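Putative nucleoside-diphosphate-sugar epimerase (Staphylococcus aureus subsp. aureus, PDB 3E48) is of unknown function but probably binds NAD(P)H through a Rossmann-type domain, as expected of a nucleoside-diphosphate-sugar epimerase relative. Local coordinates at residues Val60-Met66 / Ala92-Val98; Leu226-Ala230 / Leu243-His248. All coordinates share one frame. Residues are numbered along the deposited sequence.

Interaction 1: Val60-Met66 / Ala92-Val98; sequences VEAFKGM and AAKQSGV
This is a helix-to-helix contact in the Rossmann-type NAD(P)H-binding domain. The C-terminal ends of helices 56-63 and 84-96 lie side by side, just before the chain enters the neighbouring parallel strands 68-71 and 100-106. The two segments run in the same sense. CA atoms pair V60 with A92 at 4.2 Å, K64 with S96 at 4.9 Å and M66 with V98 at 5.7 Å. A92 is small enough for V60 and A92 to come this close: A92 CB lies 3.5 Å from V60 N and 3.5 Å from F63 CD2. F63 (chi1 m) points toward the partner and brings its ring edge to A93 N, 3.6 Å from CD2. F63 CB packs on V98 CG2 at 3.8 Å, and V69 of strand 68-71 touches both side chains.

Each helix ends differently. F63 to M66 form a type II turn, with G65 at phi 81° and M66 N hydrogen-bonded to F63 O at 3.0 Å. M66 is selenomethionine. Helix 84-96 closes in a Schellman motif, with G97 at phi 77° and V98 N hydrogen-bonded to A93 O at 2.8 Å. One water bridges G65 N and S96 O, at 2.9 Å from each. In the last helical turn V60 O receives a weak bond from F63 N, and it also accepts S96 OG (chi1 m), 2.7 Å away.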
loop_
_atom_site.group_PDB
_atom_site.type_symbol
_atom_site.label_atom_id
_atom_site.label_comp_id
_atom_site.label_asym_id
_atom_site.label_seq_id
_atom_site.Cartn_x
_atom_site.Cartn_y
_atom_site.Cartn_z
ATOM N N VAL B 60 22.584 5.794 -4.857
ATOM C CA VAL B 60 23.497 4.767 -5.353
ATOM C C VAL B 60 24.898 4.975 -4.779
ATOM O O VAL B 60 25.523 4.036 -4.272
ATOM C CB VAL B 60 23.595 4.790 -6.897
ATOM C CG1 VAL B 60 24.701 3.855 -7.363
ATOM C CG2 VAL B 60 22.267 4.374 -7.504
ATOM N N GLU B 61 25.389 6.209 -4.852
ATOM C CA GLU B 61 26.721 6.520 -4.342
ATOM C C GLU B 61 26.843 6.261 -2.845
ATOM O O GLU B 61 27.811 5.655 -2.391
ATOM C CB GLU B 61 27.072 7.984 -4.635
ATOM C CG GLU B 61 27.296 8.290 -6.104
ATOM C CD GLU B 61 28.392 7.431 -6.713
ATOM O OE1 GLU B 61 29.473 7.329 -6.095
ATOM O OE2 GLU B 61 28.169 6.869 -7.809
ATOM N N ALA B 62 25.861 6.721 -2.081
ATOM C CA ALA B 62 25.871 6.550 -0.635
ATOM C C ALA B 62 25.848 5.091 -0.191
ATOM O O ALA B 62 26.374 4.758 0.869
ATOM C CB ALA B 62 24.687 7.293 -0.018
ATOM N N PHE B 63 25.239 4.229 -0.999
ATOM C CA PHE B 63 25.118 2.810 -0.665
ATOM C C PHE B 63 26.317 1.954 -1.070
ATOM O O PHE B 63 26.386 0.781 -0.703
ATOM C CB PHE B 63 23.846 2.221 -1.299
ATOM C CG PHE B 63 22.553 2.658 -0.639
ATOM C CD1 PHE B 63 22.532 3.616 0.376
ATOM C CD2 PHE B 63 21.344 2.099 -1.045
ATOM C CE1 PHE B 63 21.322 4.008 0.971
ATOM C CE2 PHE B 63 20.139 2.485 -0.459
ATOM C CZ PHE B 63 20.129 3.440 0.551
ATOM N N LYS B 64 27.249 2.516 -1.835
ATOM C CA LYS B 64 28.429 1.750 -2.238
ATOM C C LYS B 64 29.172 1.256 -0.997
ATOM O O LYS B 64 29.459 2.030 -0.085
ATOM C CB LYS B 64 29.369 2.606 -3.095
ATOM C CG LYS B 64 28.830 2.897 -4.481
ATOM C CD LYS B 64 29.787 3.766 -5.284
ATOM C CE LYS B 64 29.295 3.937 -6.710
ATOM N NZ LYS B 64 30.193 4.815 -7.514
ATOM N N GLY B 65 29.465 -0.039 -0.957
ATOM C CA GLY B 65 30.177 -0.590 0.180
ATOM C C GLY B 65 29.341 -0.897 1.416
ATOM O O GLY B 65 29.871 -1.400 2.404
HETATM N N MSE B 66 28.044 -0.597 1.384
HETATM C CA MSE B 66 27.188 -0.872 2.539
HETATM C C MSE B 66 26.552 -2.255 2.450
HETATM O O MSE B 66 26.284 -2.755 1.359
HETATM C CB MSE B 66 26.093 0.193 2.644
HETATM C CG MSE B 66 26.613 1.609 2.775
HETATM SE SE MSE B 66 27.554 1.874 4.463
HETATM C CE MSE B 66 29.284 1.705 3.797
ATOM N N ALA B 92 19.008 1.728 -5.663
ATOM C CA ALA B 92 20.368 1.903 -5.166
ATOM C C ALA B 92 20.860 0.672 -4.415
ATOM O O ALA B 92 22.038 0.324 -4.502
ATOM C CB ALA B 92 20.445 3.130 -4.268
ATOM N N ALA B 93 19.973 0.016 -3.673
ATOM C CA ALA B 93 20.374 -1.177 -2.941
ATOM C C ALA B 93 20.839 -2.242 -3.934
ATOM O O ALA B 93 21.841 -2.917 -3.705
ATOM C CB ALA B 93 19.207 -1.703 -2.095
ATOM N N LYS B 94 20.124 -2.384 -5.045
ATOM C CA LYS B 94 20.500 -3.380 -6.045
ATOM C C LYS B 94 21.784 -3.003 -6.774
ATOM O O LYS B 94 22.689 -3.822 -6.926
ATOM C CB LYS B 94 19.378 -3.562 -7.072
ATOM C CG LYS B 94 18.146 -4.259 -6.526
ATOM C CD LYS B 94 17.129 -4.496 -7.627
ATOM C CE LYS B 94 15.979 -5.364 -7.149
ATOM N NZ LYS B 94 15.002 -5.609 -8.244
ATOM N N GLN B 95 21.845 -1.758 -7.223
ATOM C CA GLN B 95 22.992 -1.240 -7.958
ATOM C C GLN B 95 24.291 -1.344 -7.166
ATOM O O GLN B 95 25.315 -1.792 -7.689
ATOM C CB GLN B 95 22.737 0.228 -8.319
ATOM C CG GLN B 95 23.553 0.769 -9.486
ATOM C CD GLN B 95 23.142 0.163 -10.818
ATOM O OE1 GLN B 95 21.954 -0.004 -11.100
ATOM N NE2 GLN B 95 24.126 -0.153 -11.652
ATOM N N SER B 96 24.242 -0.945 -5.899
ATOM C CA SER B 96 25.439 -0.950 -5.073
ATOM C C SER B 96 25.680 -2.198 -4.224
ATOM O O SER B 96 26.642 -2.257 -3.457
ATOM C CB SER B 96 25.454 0.314 -4.218
ATOM O OG SER B 96 25.538 1.454 -5.071
ATOM N N GLY B 97 24.803 -3.188 -4.360
ATOM C CA GLY B 97 24.981 -4.443 -3.644
ATOM C C GLY B 97 24.654 -4.528 -2.166
ATOM O O GLY B 97 25.294 -5.288 -1.433
ATOM N N VAL B 98 23.666 -3.760 -1.724
ATOM C CA VAL B 98 23.242 -3.795 -0.329
ATOM C C VAL B 98 22.474 -5.108 -0.147
ATOM O O VAL B 98 21.554 -5.403 -0.907
ATOM C CB VAL B 98 22.326 -2.599 -0.009
ATOM C CG1 VAL B 98 21.800 -2.702 1.422
ATOM C CG2 VAL B 98 23.100 -1.298 -0.202
HETATM O O HOH W 1 29.444 -1.648 -3.367
HETATM O O HOH W 2 27.723 -2.957 -1.003
#

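Interaction 2: Leu226-Ala230 / Leu243-His248; sequences LETFA and LASMYH
Helices 226-231 and 239-251 follow each other in the C-terminal part of the chain and pack as an oblique antiparallel pair. Both segments are helical throughout. Their axes come within 9.2 Å, with 138° between the N-to-C directions. L226 (chi1 m, chi2 t) starts the contact. Its CD1 sits over the face of the H248 (chi1 t) ring, 4.0 Å from the centroid, in a CH-pi contact. L226 O lies 3.8 Å from A244 CB. One turn on, F229 (chi1 t) reaches across the gap. Its CE2 meets L243 CG at 3.5 Å, near the ring plane, and Y247 CD2 at 3.9 Å. The F229 and Y247 rings are oblique, with centroids 5.6 Å apart and planes at 79°. F229 CD2 lies 3.7 Å from A244 CA. A230 CA and A244 CA are nearest, 5.6 Å apart. A230 CB lies 4.2 Å from A244 CB. P163 touches L226 and F229, and Y162 stacks on Y247. With no polar pair across, apolar burial and shape fit hold the helices.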
loop_
_atom_site.group_PDB
_atom_site.type_symbol
_atom_site.label_atom_id
_atom_site.label_comp_id
_atom_site.label_asym_id
_atom_site.label_seq_id
_atom_site.Cartn_x
_atom_site.Cartn_y
_atom_site.Cartn_z
ATOM N N LEU B 226 -13.308 17.629 11.768
ATOM C CA LEU B 226 -12.128 17.336 10.968
ATOM C C LEU B 226 -11.705 18.565 10.169
ATOM O O LEU B 226 -10.514 18.803 9.961
ATOM C CB LEU B 226 -12.411 16.171 10.013
ATOM C CG LEU B 226 -12.673 14.802 10.645
ATOM C CD1 LEU B 226 -13.180 13.836 9.585
ATOM C CD2 LEU B 226 -11.390 14.276 11.282
ATOM N N GLU B 227 -12.686 19.348 9.725
ATOM C CA GLU B 227 -12.415 20.555 8.949
ATOM C C GLU B 227 -11.724 21.607 9.817
ATOM O O GLU B 227 -10.731 22.208 9.407
ATOM C CB GLU B 227 -13.719 21.138 8.391
ATOM C CG GLU B 227 -14.536 20.186 7.523
ATOM C CD GLU B 227 -15.133 19.032 8.308
ATOM O OE1 GLU B 227 -15.821 19.285 9.319
ATOM O OE2 GLU B 227 -14.921 17.866 7.911
ATOM N N THR B 228 -12.252 21.817 11.018
ATOM C CA THR B 228 -11.693 22.800 11.941
ATOM C C THR B 228 -10.264 22.438 12.341
ATOM O O THR B 228 -9.381 23.297 12.368
ATOM C CB THR B 228 -12.562 22.922 13.213
ATOM O OG1 THR B 228 -13.893 23.308 12.845
ATOM C CG2 THR B 228 -11.990 23.970 14.159
ATOM N N PHE B 229 -10.037 21.165 12.650
ATOM C CA PHE B 229 -8.708 20.708 13.042
ATOM C C PHE B 229 -7.689 20.960 11.930
ATOM O O PHE B 229 -6.600 21.475 12.175
ATOM C CB PHE B 229 -8.738 19.213 13.372
ATOM C CG PHE B 229 -7.461 18.705 13.977
ATOM C CD1 PHE B 229 -7.155 18.973 15.308
ATOM C CD2 PHE B 229 -6.556 17.979 13.214
ATOM C CE1 PHE B 229 -5.963 18.524 15.872
ATOM C CE2 PHE B 229 -5.361 17.527 13.767
ATOM C CZ PHE B 229 -5.064 17.799 15.098
ATOM N N ALA B 230 -8.051 20.598 10.704
ATOM C CA ALA B 230 -7.165 20.782 9.562
ATOM C C ALA B 230 -6.855 22.256 9.338
ATOM O O ALA B 230 -5.733 22.622 8.992
ATOM C CB ALA B 230 -7.802 20.190 8.308
ATOM N N LEU B 243 -2.954 15.713 8.936
ATOM C CA LEU B 243 -2.945 15.461 10.369
ATOM C C LEU B 243 -4.336 15.017 10.814
ATOM O O LEU B 243 -4.479 14.095 11.619
ATOM C CB LEU B 243 -2.536 16.726 11.123
ATOM C CG LEU B 243 -2.190 16.541 12.602
ATOM C CD1 LEU B 243 -0.984 15.613 12.745
ATOM C CD2 LEU B 243 -1.894 17.893 13.215
ATOM N N ALA B 244 -5.363 15.674 10.286
ATOM C CA ALA B 244 -6.733 15.325 10.634
ATOM C C ALA B 244 -7.036 13.884 10.221
ATOM O O ALA B 244 -7.658 13.138 10.973
ATOM C CB ALA B 244 -7.712 16.286 9.954
ATOM N N SER B 245 -6.579 13.492 9.034
ATOM C CA SER B 245 -6.830 12.139 8.539
ATOM C C SER B 245 -6.190 11.092 9.444
ATOM O O SER B 245 -6.661 9.953 9.530
ATOM C CB SER B 245 -6.308 11.975 7.102
ATOM O OG SER B 245 -4.898 11.833 7.053
HETATM N N MSE B 246 -5.115 11.477 10.126
HETATM C CA MSE B 246 -4.434 10.558 11.026
HETATM C C MSE B 246 -5.348 10.256 12.214
HETATM O O MSE B 246 -5.563 9.097 12.566
HETATM C CB MSE B 246 -3.107 11.168 11.496
HETATM C CG MSE B 246 -2.198 10.206 12.243
HETATM SE SE MSE B 246 -0.416 10.946 12.461
HETATM C CE MSE B 246 -0.819 12.204 13.872
ATOM N N TYR B 247 -5.908 11.295 12.827
ATOM C CA TYR B 247 -6.802 11.070 13.955
ATOM C C TYR B 247 -8.118 10.452 13.492
ATOM O O TYR B 247 -8.776 9.740 14.248
ATOM C CB TYR B 247 -7.017 12.380 14.714
ATOM C CG TYR B 247 -5.728 12.799 15.386
ATOM C CD1 TYR B 247 -5.225 12.076 16.467
ATOM C CD2 TYR B 247 -4.945 13.830 14.866
ATOM C CE1 TYR B 247 -3.971 12.356 17.006
ATOM C CE2 TYR B 247 -3.686 14.119 15.396
ATOM C CZ TYR B 247 -3.205 13.374 16.465
ATOM O OH TYR B 247 -1.955 13.625 16.970
ATOM N N HIS B 248 -8.489 10.708 12.242
ATOM C CA HIS B 248 -9.711 10.133 11.700
ATOM C C HIS B 248 -9.521 8.615 11.632
ATOM O O HIS B 248 -10.446 7.844 11.891
ATOM C CB HIS B 248 -9.995 10.709 10.312
ATOM C CG HIS B 248 -11.280 10.227 9.711
ATOM N ND1 HIS B 248 -12.479 10.267 10.388
ATOM C CD2 HIS B 248 -11.552 9.708 8.490
ATOM C CE1 HIS B 248 -13.438 9.793 9.610
ATOM N NE2 HIS B 248 -12.902 9.447 8.455
#

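In the fold
Both contacts join two helices, and both are partly buried. Four of the 11 touching residues in interaction 1 are exposed, and none of the seven in interaction 2. They share no helix. They lie on opposite sides of the chain's centre, with their own centres 39 Å apart. Interaction 1 belongs to the Rossmann-type part and lines up helix ends beside the parallel strands of the mixed sheet. Interaction 2 joins two helices from the C-terminal part, which meet obliquely. In each, an alanine lies where the CA atoms come nearest. Interaction 1 adds a direct hydrogen bond, and bridging water at its more exposed loop ends. Interaction 2 relies on aliphatic and aromatic side chains.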